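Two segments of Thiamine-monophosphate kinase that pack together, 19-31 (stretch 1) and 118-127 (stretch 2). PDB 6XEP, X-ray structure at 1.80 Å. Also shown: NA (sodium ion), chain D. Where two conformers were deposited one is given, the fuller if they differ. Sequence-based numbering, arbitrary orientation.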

# COMPACT_ATOMS: atom_id res chain seq x y z
N ARG A 19 11.89 -11.46 11.58
CA ARG A 19 10.84 -11.08 12.51
C ARG A 19 9.45 -11.21 11.87
O ARG A 19 8.49 -11.56 12.57
CB ARG A 19 11.09 -9.66 13.02
CG ARG A 19 12.29 -9.60 13.99
CD ARG A 19 12.32 -8.29 14.76
NE ARG A 19 12.91 -7.20 13.98
CZ ARG A 19 13.00 -5.94 14.41
NH1 ARG A 19 13.55 -5.01 13.65
NH2 ARG A 19 12.52 -5.61 15.61
N ILE A 20 9.33 -10.98 10.56
CA ILE A 20 8.06 -11.23 9.89
C ILE A 20 7.65 -12.69 10.04
O ILE A 20 6.53 -13.01 10.47
CB ILE A 20 8.14 -10.84 8.40
CG1 ILE A 20 8.15 -9.31 8.26
CG2 ILE A 20 6.93 -11.44 7.61
CD1 ILE A 20 8.57 -8.86 6.90
N ARG A 21 8.56 -13.62 9.70
CA ARG A 21 8.22 -15.03 9.75
C ARG A 21 7.93 -15.50 11.17
O ARG A 21 7.06 -16.35 11.38
CB ARG A 21 9.34 -15.88 9.15
CG ARG A 21 9.53 -15.75 7.66
CD ARG A 21 10.70 -16.63 7.20
NE ARG A 21 11.13 -16.29 5.85
CZ ARG A 21 12.32 -16.62 5.35
NH1 ARG A 21 13.20 -17.30 6.09
NH2 ARG A 21 12.64 -16.27 4.11
N ALA A 22 8.65 -14.96 12.15
CA ALA A 22 8.41 -15.36 13.53
C ALA A 22 6.95 -15.12 13.90
O ALA A 22 6.35 -15.89 14.66
CB ALA A 22 9.35 -14.60 14.47
N ARG A 23 6.36 -14.08 13.32
CA ARG A 23 4.98 -13.72 13.61
C ARG A 23 3.97 -14.47 12.74
O ARG A 23 2.90 -14.83 13.23
CB ARG A 23 4.84 -12.21 13.47
CG ARG A 23 5.56 -11.49 14.62
CD ARG A 23 5.97 -10.06 14.29
NE ARG A 23 6.51 -9.42 15.49
CZ ARG A 23 7.74 -9.62 15.96
NH1 ARG A 23 8.58 -10.44 15.33
NH2 ARG A 23 8.13 -9.02 17.09
N THR A 24 4.29 -14.77 11.48
CA THR A 24 3.36 -15.57 10.68
C THR A 24 3.34 -17.04 11.11
O THR A 24 2.36 -17.74 10.85
CB THR A 24 3.71 -15.47 9.20
OG1 THR A 24 5.04 -15.99 8.99
CG2 THR A 24 3.63 -14.02 8.72
N LEU A 25 4.41 -17.53 11.76
CA LEU A 25 4.41 -18.91 12.21
C LEU A 25 3.31 -19.17 13.23
O LEU A 25 2.78 -20.28 13.31
CB LEU A 25 5.78 -19.27 12.80
CG LEU A 25 6.09 -20.75 13.06
CD1 LEU A 25 6.07 -21.53 11.76
CD2 LEU A 25 7.42 -20.93 13.79
N GLU A 26 2.91 -18.14 13.99
CA GLU A 26 1.91 -18.29 15.04
C GLU A 26 0.52 -17.83 14.59
O GLU A 26 -0.35 -17.62 15.44
CB GLU A 26 2.33 -17.52 16.29
CG GLU A 26 3.74 -17.84 16.82
CD GLU A 26 3.96 -19.31 17.15
OE1 GLU A 26 2.98 -20.05 17.40
OE2 GLU A 26 5.14 -19.74 17.17
N ARG A 27 0.30 -17.66 13.29
CA ARG A 27 -0.97 -17.19 12.74
C ARG A 27 -1.50 -18.28 11.81
O ARG A 27 -0.89 -18.55 10.77
CB ARG A 27 -0.78 -15.88 11.99
CG ARG A 27 -0.53 -14.69 12.89
CD ARG A 27 -1.85 -14.19 13.47
NE ARG A 27 -2.71 -13.68 12.42
CZ ARG A 27 -2.85 -12.40 12.12
NH1 ARG A 27 -2.17 -11.47 12.80
NH2 ARG A 27 -3.66 -12.04 11.14
N ASP A 28 -2.62 -18.91 12.16
CA ASP A 28 -3.15 -19.97 11.31
C ASP A 28 -3.78 -19.45 10.02
O ASP A 28 -4.08 -20.26 9.14
CB ASP A 28 -4.17 -20.81 12.09
CG ASP A 28 -3.55 -21.58 13.24
OD1 ASP A 28 -2.31 -21.59 13.38
OD2 ASP A 28 -4.33 -22.17 14.02
N ASP A 29 -3.99 -18.14 9.89
CA ASP A 29 -4.59 -17.55 8.70
C ASP A 29 -3.54 -17.04 7.71
O ASP A 29 -3.90 -16.42 6.71
CB ASP A 29 -5.52 -16.39 9.07
CG ASP A 29 -4.81 -15.32 9.88
OD1 ASP A 29 -4.06 -15.68 10.81
OD2 ASP A 29 -5.00 -14.12 9.58
N ILE A 30 -2.26 -17.29 7.97
CA ILE A 30 -1.18 -16.82 7.12
C ILE A 30 -0.27 -17.99 6.82
O ILE A 30 0.28 -18.61 7.74
CB ILE A 30 -0.38 -15.70 7.79
CG1 ILE A 30 -1.30 -14.58 8.28
CG2 ILE A 30 0.72 -15.20 6.86
CD1 ILE A 30 -0.59 -13.50 8.99
N LEU A 31 -0.09 -18.30 5.54
CA LEU A 31 0.82 -19.35 5.11
C LEU A 31 2.06 -18.66 4.55
O LEU A 31 1.99 -18.03 3.50
CB LEU A 31 0.14 -20.24 4.07
CG LEU A 31 0.62 -21.66 3.83
CD1 LEU A 31 0.45 -22.49 5.10
CD2 LEU A 31 -0.17 -22.27 2.67
NA NA D . 1.08 -19.43 9.70
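Stretch 2 118-127: ADQHDIALIG

Strand 124-127 of stretch 2 runs across the helix of stretch 1 that includes Ile20 and Arg23, the two axes approaching to 8.2 Å at a signed crossing angle of -117°, so the chains cross obliquely, closer to perpendicular than to antiparallel. At the apolar centre, Ala124 points its CB toward stretch 1 and meets the tip of Ile30, with Ile30 CD1 3.5 Å from Ala124 CB. The same methyl reaches the next strand residue but one, Ile30 CD1 lying 3.7 Å from Ile126 CG2; Thr24 adds a looser contact, its CG2 4.3 Å from Ile126 CG2. One helical turn before Thr24, Ile20 (chi1 m, chi2 t) faces Leu125 (chi1 t, chi2 p), with Ile20 CD1 3.8 Å from Leu125 CD2 and their CA atoms 6.3 Å apart. Ile20 CG2 also comes within 3.3 Å of Leu125 O, but this carbonyl is not left unsatisfied: water 1 donates to Leu125 O at 2.8 Å and to Ile20 O at 3.0 Å, bridging the two backbones.

Before the strand, stretch 2 comes off a helix that begins earlier in the chain and passes through Asp122, whose phi/psi of 52/41 is left-handed, then the extended Ile123, whose CB points away from stretch 1. Here Arg27 folds back with chi1 to chi3 all m, placing NH1 3.6 Å from Ala124 CB and giving a weak hydrogen bond from Arg27 NH1 to Asp122 O (2.9 Å, 117°). A salt bridge within stretch 1 steadies this guanidinium, Arg27 NE to Asp29 OD1 and Arg27 NH2 to Asp29 OD2, each 2.9 Å and nearly linear. At the polar edge, Arg23 forms a two-pronged salt bridge with Asp119: Arg23 NE donates to Asp119 OD1 at 2.8 Å and Arg23 NH2 to Asp119 OD2 at 2.9 Å, while Arg23 NH1 turns back to Arg19 O at 3.0 Å.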

# COMPACT_ATOMS: atom_id res chain seq x y z
N ALA A 118 2.61 -3.22 16.26
CA ALA A 118 1.89 -4.26 15.54
C ALA A 118 1.56 -5.45 16.44
O ALA A 118 0.45 -5.99 16.37
CB ALA A 118 2.71 -4.74 14.34
N ASP A 119 2.52 -5.87 17.27
CA ASP A 119 2.29 -7.01 18.15
C ASP A 119 1.15 -6.76 19.13
O ASP A 119 0.45 -7.70 19.51
CB ASP A 119 3.57 -7.35 18.94
CG ASP A 119 4.67 -7.88 18.04
OD1 ASP A 119 4.40 -8.06 16.83
OD2 ASP A 119 5.79 -8.11 18.54
N GLN A 120 0.98 -5.52 19.58
CA GLN A 120 -0.08 -5.22 20.53
C GLN A 120 -1.46 -5.42 19.95
O GLN A 120 -2.43 -5.56 20.70
CB GLN A 120 0.05 -3.78 21.02
CG GLN A 120 1.17 -3.54 21.98
CD GLN A 120 1.29 -2.07 22.32
OE1 GLN A 120 0.28 -1.39 22.54
NE2 GLN A 120 2.51 -1.56 22.37
N HIS A 121 -1.61 -5.36 18.63
CA HIS A 121 -2.92 -5.39 18.00
C HIS A 121 -3.07 -6.57 17.07
O HIS A 121 -4.05 -6.64 16.31
CB HIS A 121 -3.17 -4.06 17.30
CG HIS A 121 -3.17 -2.91 18.25
ND1 HIS A 121 -4.14 -2.76 19.22
CD2 HIS A 121 -2.28 -1.91 18.44
CE1 HIS A 121 -3.86 -1.68 19.94
NE2 HIS A 121 -2.75 -1.15 19.49
N ASP A 122 -2.12 -7.50 17.13
CA ASP A 122 -2.16 -8.73 16.35
C ASP A 122 -2.36 -8.45 14.87
O ASP A 122 -3.12 -9.14 14.18
CB ASP A 122 -3.23 -9.69 16.88
CG ASP A 122 -2.88 -10.26 18.24
OD1 ASP A 122 -1.68 -10.38 18.55
OD2 ASP A 122 -3.80 -10.59 19.01
N ILE A 123 -1.69 -7.42 14.36
CA ILE A 123 -1.67 -7.18 12.92
C ILE A 123 -0.33 -7.65 12.39
O ILE A 123 0.72 -7.36 12.97
CB ILE A 123 -1.96 -5.71 12.57
CG1 ILE A 123 -2.11 -5.56 11.04
CG2 ILE A 123 -0.87 -4.75 13.09
CD1 ILE A 123 -2.52 -4.13 10.54
N ALA A 124 -0.35 -8.44 11.32
CA ALA A 124 0.84 -9.12 10.82
C ALA A 124 1.31 -8.45 9.54
O ALA A 124 0.56 -8.36 8.56
CB ALA A 124 0.56 -10.60 10.59
N LEU A 125 2.57 -8.00 9.53
CA LEU A 125 3.21 -7.56 8.29
C LEU A 125 3.41 -8.77 7.39
O LEU A 125 4.07 -9.73 7.79
CB LEU A 125 4.54 -6.88 8.60
CG LEU A 125 5.39 -6.37 7.43
CD1 LEU A 125 4.65 -5.33 6.58
CD2 LEU A 125 6.68 -5.75 7.98
N ILE A 126 2.84 -8.76 6.18
CA ILE A 126 2.91 -9.95 5.33
C ILE A 126 3.56 -9.69 3.98
O ILE A 126 3.66 -10.62 3.18
CB ILE A 126 1.53 -10.62 5.15
CG1 ILE A 126 0.43 -9.62 4.75
CG2 ILE A 126 1.14 -11.38 6.44
CD1 ILE A 126 0.49 -9.13 3.32
N GLY A 127 3.96 -8.46 3.68
CA GLY A 127 4.61 -8.18 2.42
C GLY A 127 4.92 -6.71 2.28
O GLY A 127 4.73 -5.92 3.21
O HOH W 1 4.45 -10.89 10.28
O HOH W 2 3.46 -19.81 8.27